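Local structure of putative D-glycero-D-manno-heptose 7-phosphate kinase (Campylobacter jejuni subsp. jejuni, 4N3O) at residues A[48-53]-A[100-104]; A[53-57]-A[68-72]; A[209-214]-A[274-278]. The protein phosphorylates D-glycero-alpha-D-manno-heptose 7-phosphate at C-1 with ATP, giving the 1,7-bisphosphate used in GDP-heptose and capsule polysaccharide synthesis. All coordinates share one frame; numbering follows the deposited sequence.

Interactions 1 and 2 are neighbours at one end of the N-terminal half of this GHMP kinase, their centres about 8 Å apart, and they share D53. Strand 102-108 lies between strands 42-50 and 55-60: interaction 1 is its antiparallel pairing with strand 42-50, and a probable hydrogen bond from L104 N to I57 O, 2.8 Å, ties it to the hairpin of interaction 2. S60, an ATP-binding residue by similarity, follows on strand 55-60; the side chains of L104 and I57 come within about 8 and 9 Å of its side chain. Interaction 3 lies in the C-terminal half, its centre about 46 Å from both others, away from the annotated sites.

Interaction 1: residues A[48-53]-A[100-104]; sequences LIKRED and LSFSL
The F102 side chain meets L48 through its CB, 3.8 Å from L48 CD2, while its ring has L104 CB in plane at the edge and F130 of helix 118-134 packed edge-to-face. With CG between its own backbone N and carbonyl carbon (chi1 64°), F102 turns the ring away from 48-53. L48, F102 and L104 lie on one face of the mixed sheet in the N-terminal domain of the GHMP kinase fold, where strands 42-50 and 102-108 run antiparallel. K50 shares this face, which packs on helix 118-134; L48 CB adds a looser touch to L104 CD1.

I49 and S103 form the hydrogen-bonded pair between them. I49 N gives a nearly straight bond to S103 O (2.8 Å, 167° at the hydrogen), and S103 N returns one to I49 O. I49 and S103 project from the other face, where I49 CB rests 3.5 Å from S103 OG, whose hydroxyl is hydrogen-bonded to H105 NE2. Beyond the strand end, R51 N still bonds to S101 O at 3.2 Å.

R51 then folds over the neighbouring backbone, its CG 3.4 Å from F102 CA and its CD alongside the F102 carbonyl. A bend at chi3 (-71°) brings the guanidinium back to D53, and R51 NH2 meets D53 OD2 at 2.6 Å in a salt bridge that clasps the turn. S101 OG lies 2.9 Å from R51 O but has its hydrogen bond with K55 O on the adjoining strand.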
# COMPACT_ATOMS: atom_id res chain seq x y z
N LEU A 48 -8.30 15.04 14.60
CA LEU A 48 -9.07 16.13 15.19
C LEU A 48 -9.15 15.89 16.69
O LEU A 48 -9.71 14.87 17.12
CB LEU A 48 -10.47 16.20 14.58
CG LEU A 48 -11.36 17.41 14.91
CD1 LEU A 48 -12.61 17.36 14.04
CD2 LEU A 48 -11.75 17.46 16.37
N ILE A 49 -8.60 16.82 17.47
CA ILE A 49 -8.60 16.69 18.93
C ILE A 49 -9.41 17.77 19.63
O ILE A 49 -9.13 18.96 19.49
CB ILE A 49 -7.17 16.73 19.52
CG1 ILE A 49 -6.23 15.77 18.77
CG2 ILE A 49 -7.18 16.36 21.01
CD1 ILE A 49 -4.79 15.92 19.19
N LYS A 50 -10.41 17.33 20.38
CA LYS A 50 -11.24 18.24 21.16
C LYS A 50 -10.39 18.85 22.26
O LYS A 50 -9.58 18.17 22.89
CB LYS A 50 -12.43 17.50 21.77
CG LYS A 50 -13.30 18.40 22.65
CD LYS A 50 -14.53 17.70 23.21
CE LYS A 50 -15.35 18.65 24.08
NZ LYS A 50 -16.63 18.04 24.53
N ARG A 51 -10.58 20.15 22.47
CA ARG A 51 -9.86 20.88 23.52
C ARG A 51 -10.83 21.85 24.21
O ARG A 51 -11.70 22.42 23.55
CB ARG A 51 -8.61 21.56 22.96
CG ARG A 51 -8.85 22.40 21.73
CD ARG A 51 -7.54 22.82 21.04
NE ARG A 51 -6.78 23.80 21.80
CZ ARG A 51 -5.75 23.54 22.60
NH1 ARG A 51 -5.29 22.31 22.77
NH2 ARG A 51 -5.16 24.54 23.24
N GLU A 52 -10.69 22.02 25.52
CA GLU A 52 -11.60 22.88 26.27
C GLU A 52 -10.93 24.14 26.77
O GLU A 52 -10.73 24.31 27.97
CB GLU A 52 -12.21 22.10 27.43
CG GLU A 52 -12.93 20.83 26.99
CD GLU A 52 -13.55 20.06 28.13
OE1 GLU A 52 -13.94 20.69 29.14
OE2 GLU A 52 -13.67 18.82 28.00
N ASP A 53 -10.58 25.02 25.84
CA ASP A 53 -9.96 26.29 26.18
C ASP A 53 -10.39 27.37 25.19
O ASP A 53 -9.73 28.40 25.05
CB ASP A 53 -8.44 26.16 26.18
CG ASP A 53 -7.88 25.80 24.82
OD1 ASP A 53 -8.62 25.18 24.02
OD2 ASP A 53 -6.71 26.13 24.56
N LEU A 100 -17.11 25.79 18.35
CA LEU A 100 -16.48 24.54 18.77
C LEU A 100 -15.02 24.81 19.07
O LEU A 100 -14.42 25.74 18.51
CB LEU A 100 -16.60 23.50 17.65
CG LEU A 100 -18.00 23.24 17.11
CD1 LEU A 100 -17.90 22.45 15.81
CD2 LEU A 100 -18.90 22.54 18.12
N SER A 101 -14.45 24.00 19.96
CA SER A 101 -13.04 24.16 20.33
C SER A 101 -12.29 22.85 20.04
O SER A 101 -12.64 21.79 20.57
CB SER A 101 -12.92 24.59 21.79
OG SER A 101 -11.58 24.95 22.12
N PHE A 102 -11.24 22.93 19.22
CA PHE A 102 -10.51 21.75 18.78
C PHE A 102 -9.26 22.12 18.04
O PHE A 102 -9.07 23.28 17.68
CB PHE A 102 -11.37 21.01 17.75
CG PHE A 102 -11.62 21.82 16.50
CD1 PHE A 102 -12.69 22.69 16.43
CD2 PHE A 102 -10.73 21.77 15.44
CE1 PHE A 102 -12.89 23.47 15.30
CE2 PHE A 102 -10.93 22.53 14.30
CZ PHE A 102 -12.01 23.39 14.23
N SER A 103 -8.42 21.11 17.78
CA SER A 103 -7.21 21.27 16.97
C SER A 103 -7.33 20.24 15.84
O SER A 103 -7.73 19.12 16.07
CB SER A 103 -5.94 21.02 17.77
OG SER A 103 -5.81 19.67 18.16
N LEU A 104 -6.99 20.66 14.62
CA LEU A 104 -7.09 19.82 13.44
C LEU A 104 -5.70 19.71 12.81
O LEU A 104 -5.09 20.74 12.49
CB LEU A 104 -8.06 20.46 12.44
CG LEU A 104 -8.28 19.70 11.14
CD1 LEU A 104 -8.97 18.38 11.44
CD2 LEU A 104 -9.09 20.51 10.15

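Interaction 2: residues A[53-57]-A[68-72]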
# COMPACT_ATOMS: atom_id res chain seq x y z
N ASP A 53 -10.58 25.02 25.84
CA ASP A 53 -9.96 26.29 26.18
C ASP A 53 -10.39 27.37 25.19
O ASP A 53 -9.73 28.40 25.05
CB ASP A 53 -8.44 26.16 26.18
CG ASP A 53 -7.88 25.80 24.82
OD1 ASP A 53 -8.62 25.18 24.02
OD2 ASP A 53 -6.71 26.13 24.56
N GLY A 54 -11.49 27.13 24.49
CA GLY A 54 -12.01 28.09 23.53
C GLY A 54 -11.05 28.44 22.41
O GLY A 54 -11.07 29.55 21.90
N LYS A 55 -10.19 27.49 22.05
CA LYS A 55 -9.24 27.68 20.96
C LYS A 55 -9.53 26.78 19.77
O LYS A 55 -10.11 25.71 19.90
CB LYS A 55 -7.79 27.45 21.42
CG LYS A 55 -7.02 28.69 21.85
CD LYS A 55 -7.71 29.47 22.96
CE LYS A 55 -6.88 30.68 23.36
NZ LYS A 55 -6.59 31.57 22.21
N ILE A 56 -9.13 27.25 18.60
CA ILE A 56 -9.28 26.51 17.38
C ILE A 56 -7.92 26.56 16.68
O ILE A 56 -7.43 27.64 16.34
CB ILE A 56 -10.38 27.07 16.47
CG1 ILE A 56 -11.76 26.79 17.09
CG2 ILE A 56 -10.30 26.45 15.09
CD1 ILE A 56 -12.92 27.40 16.31
N ILE A 57 -7.32 25.39 16.49
CA ILE A 57 -6.01 25.27 15.87
C ILE A 57 -6.09 24.44 14.59
O ILE A 57 -6.73 23.40 14.55
CB ILE A 57 -5.03 24.60 16.86
CG1 ILE A 57 -4.91 25.48 18.11
CG2 ILE A 57 -3.67 24.35 16.21
CD1 ILE A 57 -4.07 24.88 19.21
N GLU A 68 -4.03 29.68 14.66
CA GLU A 68 -4.66 29.61 15.96
C GLU A 68 -5.64 30.78 16.05
O GLU A 68 -5.28 31.89 15.69
CB GLU A 68 -3.62 29.66 17.07
CG GLU A 68 -4.22 29.48 18.45
CD GLU A 68 -3.18 29.20 19.52
OE1 GLU A 68 -3.49 29.39 20.71
OE2 GLU A 68 -2.06 28.79 19.16
N TYR A 69 -6.87 30.51 16.48
CA TYR A 69 -7.91 31.53 16.61
C TYR A 69 -8.75 31.25 17.82
O TYR A 69 -8.67 30.18 18.41
CB TYR A 69 -8.87 31.51 15.41
CG TYR A 69 -8.20 31.55 14.06
CD1 TYR A 69 -7.73 32.75 13.52
CD2 TYR A 69 -8.03 30.40 13.33
CE1 TYR A 69 -7.11 32.79 12.29
CE2 TYR A 69 -7.42 30.42 12.09
CZ TYR A 69 -6.95 31.61 11.58
OH TYR A 69 -6.33 31.61 10.35
N GLU A 70 -9.57 32.23 18.17
CA GLU A 70 -10.51 32.11 19.25
C GLU A 70 -11.79 31.45 18.73
O GLU A 70 -12.26 31.77 17.64
CB GLU A 70 -10.84 33.49 19.84
CG GLU A 70 -9.74 34.06 20.72
CD GLU A 70 -9.56 33.28 22.01
OE1 GLU A 70 -10.52 32.61 22.45
OE2 GLU A 70 -8.45 33.36 22.60
N SER A 71 -12.34 30.54 19.52
CA SER A 71 -13.56 29.83 19.18
C SER A 71 -14.76 30.76 18.97
O SER A 71 -15.22 31.40 19.91
CB SER A 71 -13.87 28.82 20.30
OG SER A 71 -15.09 28.16 20.08
N LYS A 72 -15.24 30.83 17.73
CA LYS A 72 -16.41 31.64 17.35
C LYS A 72 -17.18 30.98 16.18
O LYS A 72 -16.69 30.01 15.58
CB LYS A 72 -16.01 33.07 17.00
CG LYS A 72 -15.01 33.18 15.87
CD LYS A 72 -14.67 34.63 15.60
CE LYS A 72 -13.55 34.74 14.58
NZ LYS A 72 -13.22 36.17 14.31
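K55 NZ closes a short salt bridge on E70 OE2, 2.6 Å away, coming from above the carboxylate plane (59° out of it). The bends, K55 at chi2 and chi4 and E70 at chi2 (-68°), bring together two side chains that leave their strands in diverging directions. E68 OE1 sits on the hydrocarbon part of K55, 3.8 Å from K55 CG; the lysine nitrogen is too far from it for a second salt bridge, although the nearby negative charge probably still helps to hold the ammonium group. On the same face as E68, I57 runs side by side with it, CG1 against CG.

Beneath these side chains lies the beta hairpin of strands 55-60 and 65-70. I56 and Y69 are its hydrogen-bonded pair: I56 N to Y69 O at 3.0 Å, and Y69 N to I56 O at 2.9 Å. The ladder runs one step past the strands, where S71 N donates to G54 O, 2.9 Å away. G54 turns the chain there with positive phi (59°), and D53 OD1 accepts a weak bond from K55 N within the same turn.

On the face of I56 and Y69, I56 reaches past the end of the partner strand, CD1 lying 3.8 Å from S71 CA, and it also packs on F102 of strand 102-108. Second-shell bonds hold the outer strand and the residue just after it: Y69 OH with D78 and K85, S71 OG with the carbonyl oxygen of L100.

Interaction 3: residues A[209-214]-A[274-278]; sequences ITREAK and SNDEL
I209 drives CD1 between two residues of the first turn of helix 276-287, 3.6 Å from L278 CD2 and 3.8 Å from E277 CG. Its CG1 branch is anti to the carbonyl carbon (chi1 -73°), and the chain runs on extended, crossing both partners at a slant. The other branch, CG2, touches N275 ND2. This apolar end is the well-packed part of the contact, together with the aliphatic stretch of R211, which slides past N275 in the opposite direction: R211 CD lies 3.4 Å from N275 CB, and R211 CG lies near the amide oxygen.

N275 is the N-cap of the helix, its OD1 accepting a weak bond from E277 N at 3.3 Å. The methylenes of R211 thus cover the capping amide. The guanidinium plane is turned 56° from that amide and passes over S274; S274 O lies over its face, 2.8 Å from R211 NH2, at too poor an angle for a hydrogen bond.

The solvent side is looser, in that few atoms meet and nothing bonds there. D276 OD1 lies 3.3 Å from K214 CB while the lysine chain bends away, and K214 O and D276 OD2, 3.0 Å apart, are both acceptors. K214 is exposed and is the last modelled residue before the gap at 215-228. The E277 carboxylate has its salt bridge with R280.

Segment 209-214, in the loop that follows strand 202-206, runs across the junction of helices 267-273 and 276-287; L278 also packs on T207, just before the segment, and I209 on Q324, just before strand 326-327.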
# COMPACT_ATOMS: atom_id res chain seq x y z
N ILE A 209 10.42 17.32 -12.13
CA ILE A 209 10.88 18.09 -13.27
C ILE A 209 10.40 19.54 -13.17
O ILE A 209 9.43 19.84 -12.48
CB ILE A 209 10.34 17.49 -14.60
CG1 ILE A 209 11.07 16.18 -14.92
CG2 ILE A 209 10.55 18.44 -15.77
CD1 ILE A 209 10.54 15.48 -16.16
N THR A 210 11.14 20.42 -13.83
CA THR A 210 10.79 21.83 -13.95
C THR A 210 11.06 22.12 -15.42
O THR A 210 12.20 22.03 -15.88
CB THR A 210 11.65 22.71 -13.02
OG1 THR A 210 13.04 22.52 -13.31
CG2 THR A 210 11.39 22.36 -11.56
N ARG A 211 10.01 22.41 -16.19
CA ARG A 211 10.18 22.62 -17.63
C ARG A 211 10.91 23.92 -17.94
O ARG A 211 10.89 24.86 -17.14
CB ARG A 211 8.83 22.53 -18.37
CG ARG A 211 9.00 22.44 -19.89
CD ARG A 211 7.81 21.81 -20.61
NE ARG A 211 6.69 22.70 -20.90
CZ ARG A 211 6.54 23.38 -22.04
NH1 ARG A 211 5.48 24.15 -22.22
NH2 ARG A 211 7.46 23.31 -23.01
N GLU A 212 11.57 23.96 -19.09
CA GLU A 212 12.31 25.13 -19.55
C GLU A 212 12.15 25.30 -21.06
O GLU A 212 11.38 24.57 -21.69
CB GLU A 212 13.79 25.02 -19.15
CG GLU A 212 14.48 23.73 -19.58
CD GLU A 212 15.97 23.69 -19.25
OE1 GLU A 212 16.64 24.74 -19.35
OE2 GLU A 212 16.47 22.60 -18.90
N ALA A 213 12.86 26.28 -21.63
CA ALA A 213 12.79 26.53 -23.07
C ALA A 213 13.36 25.37 -23.90
O ALA A 213 14.51 25.43 -24.36
CB ALA A 213 13.49 27.84 -23.42
N LYS A 214 12.55 24.32 -24.05
CA LYS A 214 12.89 23.14 -24.84
C LYS A 214 14.09 23.38 -25.77
O LYS A 214 14.25 22.72 -26.80
CB LYS A 214 11.66 22.70 -25.66
CG LYS A 214 11.08 23.74 -26.62
CD LYS A 214 10.42 24.93 -25.91
CE LYS A 214 9.91 25.97 -26.90
NZ LYS A 214 8.89 25.41 -27.82
N SER A 274 5.51 17.72 -25.56
CA SER A 274 5.66 19.17 -25.32
C SER A 274 6.79 19.51 -24.34
O SER A 274 6.98 20.69 -23.98
CB SER A 274 4.35 19.79 -24.83
OG SER A 274 3.98 19.27 -23.57
N ASN A 275 7.52 18.49 -23.88
CA ASN A 275 8.64 18.72 -22.98
C ASN A 275 9.77 17.73 -23.31
O ASN A 275 9.53 16.53 -23.45
CB ASN A 275 8.20 18.58 -21.53
CG ASN A 275 9.30 18.95 -20.55
OD1 ASN A 275 10.37 19.41 -20.94
ND2 ASN A 275 9.03 18.77 -19.27
N ASP A 276 10.99 18.24 -23.43
CA ASP A 276 12.14 17.41 -23.79
C ASP A 276 12.52 16.41 -22.69
O ASP A 276 12.89 15.28 -22.99
CB ASP A 276 13.36 18.28 -24.12
CG ASP A 276 13.08 19.29 -25.23
OD1 ASP A 276 11.90 19.44 -25.63
OD2 ASP A 276 14.03 19.96 -25.70
N GLU A 277 12.40 16.81 -21.43
CA GLU A 277 12.76 15.95 -20.30
C GLU A 277 11.72 14.85 -20.01
O GLU A 277 12.08 13.74 -19.61
CB GLU A 277 13.05 16.79 -19.05
CG GLU A 277 13.84 16.07 -17.96
CD GLU A 277 15.29 15.76 -18.34
OE1 GLU A 277 15.67 15.89 -19.53
OE2 GLU A 277 16.07 15.39 -17.44
N LEU A 278 10.43 15.16 -20.20
CA LEU A 278 9.37 14.15 -20.05
C LEU A 278 9.48 13.16 -21.19
O LEU A 278 9.41 11.96 -20.98
CB LEU A 278 7.97 14.78 -20.05
CG LEU A 278 7.49 15.53 -18.80
CD1 LEU A 278 6.14 16.19 -19.07
CD2 LEU A 278 7.37 14.60 -17.60